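Long-range contacts in hypothetical protein TTHA1785 (Thermus thermophilus, PDB 2EPG), which probably joins RNA ends, sealing a 2',3'-cyclic phosphate or 3'-phosphate to a 5'-hydroxyl with GTP and manganese, as in RtcB ligases: residues G213-E218 / L244-S249; D106-V111 / F303-R308. All coordinates share one frame; numbering follows the deposited sequence.

Interaction 1: G213-E218 / L244-S249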
ATOM      1  N   GLY A 213       2.100 -11.827 -10.718  1.00 57.73           N
ATOM      2  CA  GLY A 213       0.774 -11.470 -10.266  1.00 56.85           C
ATOM      3  C   GLY A 213       0.474 -10.068 -10.739  1.00 56.07           C
ATOM      4  O   GLY A 213       0.837  -9.698 -11.853  1.00 56.30           O
ATOM      5  N   ASN A 214      -0.163  -9.280  -9.885  1.00 55.23           N
ATOM      6  CA  ASN A 214      -0.512  -7.915 -10.237  1.00 55.19           C
ATOM      7  C   ASN A 214       0.565  -6.872  -9.930  1.00 52.38           C
ATOM      8  O   ASN A 214       0.249  -5.731  -9.595  1.00 52.65           O
ATOM      9  CB  ASN A 214      -1.825  -7.537  -9.547  1.00 59.58           C
ATOM     10  CG  ASN A 214      -3.039  -8.180 -10.211  1.00 63.42           C
ATOM     11  OD1 ASN A 214      -2.976  -9.323 -10.689  1.00 65.63           O
ATOM     12  ND2 ASN A 214      -4.155  -7.452 -10.233  1.00 65.54           N
ATOM     13  N   HIS A 215       1.832  -7.257 -10.040  1.00 48.76           N
ATOM     14  CA  HIS A 215       2.923  -6.313  -9.794  1.00 46.20           C
ATOM     15  C   HIS A 215       3.452  -5.811 -11.133  1.00 44.11           C
ATOM     16  O   HIS A 215       3.543  -6.565 -12.100  1.00 45.10           O
ATOM     17  CB  HIS A 215       4.053  -6.966  -8.987  1.00 45.39           C
ATOM     18  CG  HIS A 215       3.638  -7.404  -7.617  1.00 44.86           C
ATOM     19  ND1 HIS A 215       3.007  -6.561  -6.728  1.00 44.96           N
ATOM     20  CD2 HIS A 215       3.757  -8.597  -6.986  1.00 45.48           C
ATOM     21  CE1 HIS A 215       2.753  -7.215  -5.608  1.00 46.02           C
ATOM     22  NE2 HIS A 215       3.198  -8.452  -5.739  1.00 46.03           N
ATOM     23  N   PHE A 216       3.805  -4.534 -11.185  1.00 41.08           N
ATOM     24  CA  PHE A 216       4.288  -3.946 -12.419  1.00 37.51           C
ATOM     25  C   PHE A 216       4.871  -2.569 -12.165  1.00 36.55           C
ATOM     26  O   PHE A 216       4.889  -2.057 -11.044  1.00 34.14           O
ATOM     27  CB  PHE A 216       3.128  -3.802 -13.398  1.00 35.57           C
ATOM     28  CG  PHE A 216       1.999  -2.979 -12.854  1.00 39.20           C
ATOM     29  CD1 PHE A 216       1.982  -1.601 -13.021  1.00 39.06           C
ATOM     30  CD2 PHE A 216       1.007  -3.569 -12.080  1.00 39.65           C
ATOM     31  CE1 PHE A 216       1.000  -0.818 -12.420  1.00 41.98           C
ATOM     32  CE2 PHE A 216       0.021  -2.796 -11.474  1.00 41.23           C
ATOM     33  CZ  PHE A 216       0.017  -1.416 -11.643  1.00 41.55           C
ATOM     34  N   LEU A 217       5.330  -1.972 -13.246  1.00 34.11           N
ATOM     35  CA  LEU A 217       5.889  -0.651 -13.211  1.00 34.04           C
ATOM     36  C   LEU A 217       5.326  -0.005 -14.466  1.00 33.79           C
ATOM     37  O   LEU A 217       5.231  -0.656 -15.497  1.00 34.90           O
ATOM     38  CB  LEU A 217       7.403  -0.774 -13.261  1.00 34.71           C
ATOM     39  CG  LEU A 217       8.340   0.328 -13.731  1.00 37.39           C
ATOM     40  CD1 LEU A 217       9.756  -0.020 -13.290  1.00 38.12           C
ATOM     41  CD2 LEU A 217       8.268   0.470 -15.247  1.00 35.56           C
ATOM     42  N   GLU A 218       4.878   1.243 -14.384  1.00 33.33           N
ATOM     43  CA  GLU A 218       4.404   1.883 -15.593  1.00 33.23           C
ATOM     44  C   GLU A 218       4.786   3.349 -15.712  1.00 33.57           C
ATOM     45  O   GLU A 218       4.837   4.090 -14.720  1.00 33.35           O
ATOM     46  CB  GLU A 218       2.886   1.686 -15.815  1.00 34.56           C
ATOM     47  CG  GLU A 218       1.947   1.999 -14.687  1.00 39.11           C
ATOM     48  CD  GLU A 218       0.478   1.807 -15.085  1.00 40.23           C
ATOM     49  OE1 GLU A 218       0.120   0.757 -15.672  1.00 41.56           O
ATOM     50  OE2 GLU A 218      -0.323   2.712 -14.802  1.00 39.78           O
ATOM     51  N   LEU A 244       4.961   4.773 -12.019  1.00 25.91           N
ATOM     52  CA  LEU A 244       4.352   4.152 -10.854  1.00 28.05           C
ATOM     53  C   LEU A 244       4.876   2.726 -10.694  1.00 27.78           C
ATOM     54  O   LEU A 244       4.778   1.916 -11.613  1.00 27.16           O
ATOM     55  CB  LEU A 244       2.820   4.165 -10.986  1.00 24.99           C
ATOM     56  CG  LEU A 244       2.002   3.722  -9.762  1.00 28.01           C
ATOM     57  CD1 LEU A 244       0.619   4.422  -9.746  1.00 24.12           C
ATOM     58  CD2 LEU A 244       1.842   2.210  -9.786  1.00 27.03           C
ATOM     59  N   ILE A 245       5.434   2.444  -9.516  1.00 27.62           N
ATOM     60  CA  ILE A 245       6.005   1.132  -9.183  1.00 28.07           C
ATOM     61  C   ILE A 245       5.098   0.432  -8.162  1.00 28.40           C
ATOM     62  O   ILE A 245       4.854   0.949  -7.071  1.00 27.57           O
ATOM     63  CB  ILE A 245       7.409   1.298  -8.559  1.00 28.36           C
ATOM     64  CG1 ILE A 245       8.332   2.024  -9.544  1.00 27.34           C
ATOM     65  CG2 ILE A 245       7.979  -0.066  -8.183  1.00 30.19           C
ATOM     66  CD1 ILE A 245       9.606   2.618  -8.887  1.00 25.66           C
ATOM     67  N   HIS A 246       4.614  -0.745  -8.531  1.00 28.95           N
ATOM     68  CA  HIS A 246       3.710  -1.528  -7.702  1.00 28.93           C
ATOM     69  C   HIS A 246       4.337  -2.879  -7.417  1.00 30.43           C
ATOM     70  O   HIS A 246       4.457  -3.715  -8.322  1.00 29.26           O
ATOM     71  CB  HIS A 246       2.391  -1.743  -8.441  1.00 31.27           C
ATOM     72  CG  HIS A 246       1.280  -2.244  -7.570  1.00 38.20           C
ATOM     73  ND1 HIS A 246       1.478  -3.164  -6.561  1.00 42.04           N
ATOM     74  CD2 HIS A 246      -0.044  -1.967  -7.569  1.00 38.32           C
ATOM     75  CE1 HIS A 246       0.323  -3.427  -5.976  1.00 41.55           C
ATOM     76  NE2 HIS A 246      -0.616  -2.714  -6.568  1.00 39.78           N
ATOM     77  N   THR A 247       4.750  -3.079  -6.168  1.00 29.05           N
ATOM     78  CA  THR A 247       5.349  -4.330  -5.746  1.00 30.84           C
ATOM     79  C   THR A 247       5.531  -4.341  -4.223  1.00 31.47           C
ATOM     80  O   THR A 247       5.346  -3.304  -3.551  1.00 31.05           O
ATOM     81  CB  THR A 247       6.703  -4.585  -6.449  1.00 31.73           C
ATOM     82  OG1 THR A 247       7.161  -5.897  -6.108  1.00 34.17           O
ATOM     83  CG2 THR A 247       7.750  -3.550  -6.017  1.00 31.21           C
ATOM     84  N   GLY A 248       5.886  -5.509  -3.683  1.00 30.04           N
ATOM     85  CA  GLY A 248       6.031  -5.638  -2.243  1.00 28.29           C
ATOM     86  C   GLY A 248       7.255  -6.342  -1.691  1.00 28.75           C
ATOM     87  O   GLY A 248       8.373  -6.135  -2.171  1.00 26.43           O
ATOM     88  N   SER A 249       7.043  -7.158  -0.657  1.00 29.31           N
ATOM     89  CA  SER A 249       8.140  -7.878  -0.010  1.00 31.38           C
ATOM     90  C   SER A 249       8.462  -9.200  -0.709  1.00 32.75           C
ATOM     91  O   SER A 249       9.289  -9.985  -0.236  1.00 34.02           O
ATOM     92  CB  SER A 249       7.832  -8.108   1.478  1.00 30.41           C
ATOM     93  OG  SER A 249       6.553  -8.690   1.673  1.00 32.23           O
TER
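The antiparallel pairing of strands 216-225 and 240-247 carries residues predicted to bind GMP and manganese in this RtcB-family ligase. Phe216 and Glu218 face His246 and Leu244 in hydrogen-bonded pairs, and Leu217 with Ile245 makes the non-hydrogen-bonded pair between them. The straightest of the four backbone bonds, His246 N to Phe216 O (2.8 Å), runs nearly along the C=O axis; its mate from Phe216 N to His246 O is more bent, at 144°. The Phe216 ring takes the crowded rotamer, CG between backbone N and carbonyl carbon (chi1 57°), and lies over His246, whose CB sits above the ring face 4.1 Å from its centroid in a CH-pi contact. Leu244 CD2 approaches the same ring at CE1. His246 CG is anti to the backbone N, and its imidazole has Asn214 O above the ring centre. His215 ND1 comes to 3.7 Å from His246 ND1, with the two ring planes turned 54° apart. Thr247 OG1, itself hydrogen-bonded to Leu210 O, lies over one face of the His215 ring. The two histidines are predicted ligands of different Mn(2+) ions, so their neighbouring rings are consistent with a two-metal site, and a bound cation would probably disfavour protonation of the coordinating nitrogens.

Interaction 2: D106-V111 / F303-R308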
ATOM      1  N   ASP A 106       1.107 -10.462   1.199  1.00 34.61           N
ATOM      2  CA  ASP A 106       2.184  -9.643   0.673  1.00 34.42           C
ATOM      3  C   ASP A 106       2.377  -8.387   1.534  1.00 32.64           C
ATOM      4  O   ASP A 106       1.847  -7.323   1.244  1.00 32.92           O
ATOM      5  CB  ASP A 106       1.936  -9.262  -0.780  1.00 35.08           C
ATOM      6  CG  ASP A 106       3.180  -8.654  -1.433  1.00 38.85           C
ATOM      7  OD1 ASP A 106       3.177  -8.451  -2.668  1.00 41.14           O
ATOM      8  OD2 ASP A 106       4.158  -8.371  -0.709  1.00 35.43           O
ATOM      9  N   ILE A 107       3.138  -8.548   2.611  1.00 31.57           N
ATOM     10  CA  ILE A 107       3.426  -7.475   3.544  1.00 28.91           C
ATOM     11  C   ILE A 107       4.086  -6.311   2.850  1.00 29.02           C
ATOM     12  O   ILE A 107       5.098  -6.454   2.155  1.00 28.58           O
ATOM     13  CB  ILE A 107       4.308  -7.974   4.701  1.00 27.53           C
ATOM     14  CG1 ILE A 107       3.547  -9.075   5.455  1.00 26.13           C
ATOM     15  CG2 ILE A 107       4.666  -6.801   5.656  1.00 20.02           C
ATOM     16  CD1 ILE A 107       4.363  -9.807   6.523  1.00 27.65           C
ATOM     17  N   ASN A 108       3.487  -5.147   3.060  1.00 29.30           N
ATOM     18  CA  ASN A 108       3.921  -3.892   2.463  1.00 28.59           C
ATOM     19  C   ASN A 108       3.961  -3.923   0.957  1.00 28.58           C
ATOM     20  O   ASN A 108       4.835  -3.315   0.346  1.00 28.75           O
ATOM     21  CB  ASN A 108       5.269  -3.405   2.992  1.00 30.28           C
ATOM     22  CG  ASN A 108       5.578  -1.952   2.561  1.00 33.49           C
ATOM     23  OD1 ASN A 108       4.733  -1.274   1.945  1.00 34.19           O
ATOM     24  ND2 ASN A 108       6.780  -1.473   2.883  1.00 27.89           N
ATOM     25  N   CYS A 109       3.041  -4.674   0.358  1.00 28.19           N
ATOM     26  CA  CYS A 109       2.904  -4.640  -1.088  1.00 28.82           C
ATOM     27  C   CYS A 109       2.491  -3.165  -1.115  1.00 28.44           C
ATOM     28  O   CYS A 109       1.649  -2.738  -0.304  1.00 26.06           O
ATOM     29  CB  CYS A 109       1.719  -5.502  -1.552  1.00 30.60           C
ATOM     30  SG  CYS A 109       1.188  -5.200  -3.276  1.00 41.56           S
ATOM     31  N   GLY A 110       3.085  -2.376  -1.995  1.00 27.68           N
ATOM     32  CA  GLY A 110       2.740  -0.972  -1.996  1.00 27.83           C
ATOM     33  C   GLY A 110       3.011  -0.276  -3.304  1.00 27.06           C
ATOM     34  O   GLY A 110       3.234  -0.925  -4.326  1.00 25.45           O
ATOM     35  N   VAL A 111       3.030   1.052  -3.257  1.00 25.49           N
ATOM     36  CA  VAL A 111       3.215   1.836  -4.460  1.00 26.65           C
ATOM     37  C   VAL A 111       4.173   3.001  -4.301  1.00 24.59           C
ATOM     38  O   VAL A 111       4.149   3.694  -3.292  1.00 27.04           O
ATOM     39  CB  VAL A 111       1.852   2.433  -4.918  1.00 26.70           C
ATOM     40  CG1 VAL A 111       1.993   3.093  -6.272  1.00 28.01           C
ATOM     41  CG2 VAL A 111       0.782   1.341  -4.938  1.00 30.44           C
ATOM     42  N   PHE A 303      11.971  -4.516   3.815  1.00 24.55           N
ATOM     43  CA  PHE A 303      12.503  -5.157   2.631  1.00 24.49           C
ATOM     44  C   PHE A 303      11.718  -4.647   1.429  1.00 23.23           C
ATOM     45  O   PHE A 303      12.290  -4.310   0.384  1.00 21.09           O
ATOM     46  CB  PHE A 303      12.369  -6.682   2.738  1.00 24.59           C
ATOM     47  CG  PHE A 303      12.883  -7.416   1.528  1.00 27.01           C
ATOM     48  CD1 PHE A 303      14.239  -7.432   1.231  1.00 28.21           C
ATOM     49  CD2 PHE A 303      12.008  -8.076   0.677  1.00 28.12           C
ATOM     50  CE1 PHE A 303      14.716  -8.099   0.105  1.00 27.87           C
ATOM     51  CE2 PHE A 303      12.475  -8.741  -0.452  1.00 29.70           C
ATOM     52  CZ  PHE A 303      13.832  -8.752  -0.736  1.00 28.40           C
ATOM     53  N   ALA A 304      10.400  -4.577   1.580  1.00 23.28           N
ATOM     54  CA  ALA A 304       9.557  -4.085   0.485  1.00 23.21           C
ATOM     55  C   ALA A 304       9.907  -2.622   0.191  1.00 22.31           C
ATOM     56  O   ALA A 304       9.969  -2.211  -0.964  1.00 24.78           O
ATOM     57  CB  ALA A 304       8.055  -4.224   0.846  1.00 19.91           C
ATOM     58  N   PHE A 305      10.131  -1.824   1.230  1.00 22.82           N
ATOM     59  CA  PHE A 305      10.495  -0.431   0.991  1.00 22.70           C
ATOM     60  C   PHE A 305      11.791  -0.366   0.171  1.00 22.56           C
ATOM     61  O   PHE A 305      11.899   0.415  -0.765  1.00 22.76           O
ATOM     62  CB  PHE A 305      10.695   0.316   2.319  1.00 20.43           C
ATOM     63  CG  PHE A 305       9.413   0.846   2.929  1.00 24.50           C
ATOM     64  CD1 PHE A 305       9.161   0.685   4.289  1.00 22.47           C
ATOM     65  CD2 PHE A 305       8.476   1.527   2.151  1.00 23.44           C
ATOM     66  CE1 PHE A 305       8.004   1.188   4.868  1.00 24.82           C
ATOM     67  CE2 PHE A 305       7.316   2.034   2.716  1.00 24.27           C
ATOM     68  CZ  PHE A 305       7.076   1.865   4.082  1.00 26.25           C
ATOM     69  N   ALA A 306      12.769  -1.203   0.522  1.00 24.95           N
ATOM     70  CA  ALA A 306      14.067  -1.231  -0.160  1.00 21.95           C
ATOM     71  C   ALA A 306      13.934  -1.702  -1.583  1.00 22.92           C
ATOM     72  O   ALA A 306      14.617  -1.215  -2.484  1.00 22.80           O
ATOM     73  CB  ALA A 306      15.035  -2.134   0.593  1.00 22.87           C
ATOM     74  N   ASN A 307      13.056  -2.668  -1.784  1.00 25.16           N
ATOM     75  CA  ASN A 307      12.823  -3.206  -3.111  1.00 25.25           C
ATOM     76  C   ASN A 307      12.325  -2.112  -4.065  1.00 26.63           C
ATOM     77  O   ASN A 307      12.770  -2.028  -5.216  1.00 26.01           O
ATOM     78  CB  ASN A 307      11.795  -4.342  -3.039  1.00 25.79           C
ATOM     79  CG  ASN A 307      11.620  -5.035  -4.369  1.00 27.89           C
ATOM     80  OD1 ASN A 307      12.599  -5.325  -5.048  1.00 31.52           O
ATOM     81  ND2 ASN A 307      10.377  -5.315  -4.746  1.00 29.70           N
ATOM     82  N   ARG A 308      11.386  -1.289  -3.598  1.00 25.64           N
ATOM     83  CA  ARG A 308      10.864  -0.225  -4.442  1.00 25.99           C
ATOM     84  C   ARG A 308      11.947   0.837  -4.645  1.00 25.48           C
ATOM     85  O   ARG A 308      12.071   1.412  -5.728  1.00 25.76           O
ATOM     86  CB  ARG A 308       9.597   0.385  -3.823  1.00 25.52           C
ATOM     87  CG  ARG A 308       8.389  -0.568  -3.859  1.00 25.35           C
ATOM     88  CD  ARG A 308       7.051   0.151  -3.637  1.00 24.34           C
ATOM     89  NE  ARG A 308       6.850   0.637  -2.271  1.00 25.26           N
ATOM     90  CZ  ARG A 308       6.269  -0.056  -1.295  1.00 24.13           C
ATOM     91  NH1 ARG A 308       6.134   0.484  -0.099  1.00 25.06           N
ATOM     92  NH2 ARG A 308       5.825  -1.291  -1.508  1.00 26.35           N
TER
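Arg308 NH2 is held by two hydrogen bonds, one to Asn108 O at 2.9 Å, with the acceptor close to the guanidinium plane, and one to Thr247 O. The neighbouring NH1 donates to Asn108 OD1 at 3.0 Å, nearly straight at 172°, although the position of OD1 is less certain, and it also pairs with Asp336 OD2 outside the two segments. Backbone and side-chain oxygens of one residue are thus met by neighbouring nitrogens, which, with the bond from Asn108 ND2 to Ala301 O, probably holds the amide in its rotation, its plane 78° from the guanidinium. That same ND2 stands 3.2 Å above the centre of the Phe305 ring, with the amide and ring planes steeply inclined. Asn108 CG is anti to the backbone N (chi1 -169°), and Asn108 CB packs on Ala304 CB at 3.6 Å. The contact sets the type II beta turn from Asp106 to Cys109, which leads into strand 110-119, against the long helix 288-321. Arg308 reaches the turn by bending at chi3, and Gly110 lies across one face of its guanidinium, with CA 3.7 Å from Arg308 CZ. Gly110, without a side chain, lets Arg308 NH2 come to 3.0 Å from Gly110 N, two donors that are not hydrogen-bonded. An alanine in place of Arg308 would remove both bonds to Asn108 and the one to Thr247 O, and would probably leave the turn less firmly tied to the helix and the carboxylate of Asp336 without its charged partner. Ile107 turns its side chain to other residues of the same helix, Tyr293, Met297 and Ala300.

How the interactions relate
Strands 240-247 and 110-119 are neighbours in the sheet, so interactions 1 and 2, whose centres are 9 Å apart, share a border. Gly110 N lies 2.9 Å from Thr247 O, probably hydrogen-bonded, and Ser249 OG is 2.7 Å from Ile107 O. The predicted metal ligands meet across this border: His215 NE2 packs 3.1 Å from Asp106 OD1, matching their shared assignment to the first Mn(2+), while Cys109 SG stands 3.3 Å from His246 CE1, on a ligand assigned to the second. The grip of Arg308 on Asn108 is therefore probably second-shell support for the turn that carries Asp106, fixed to helix 288-321 beside the histidines of interaction 1.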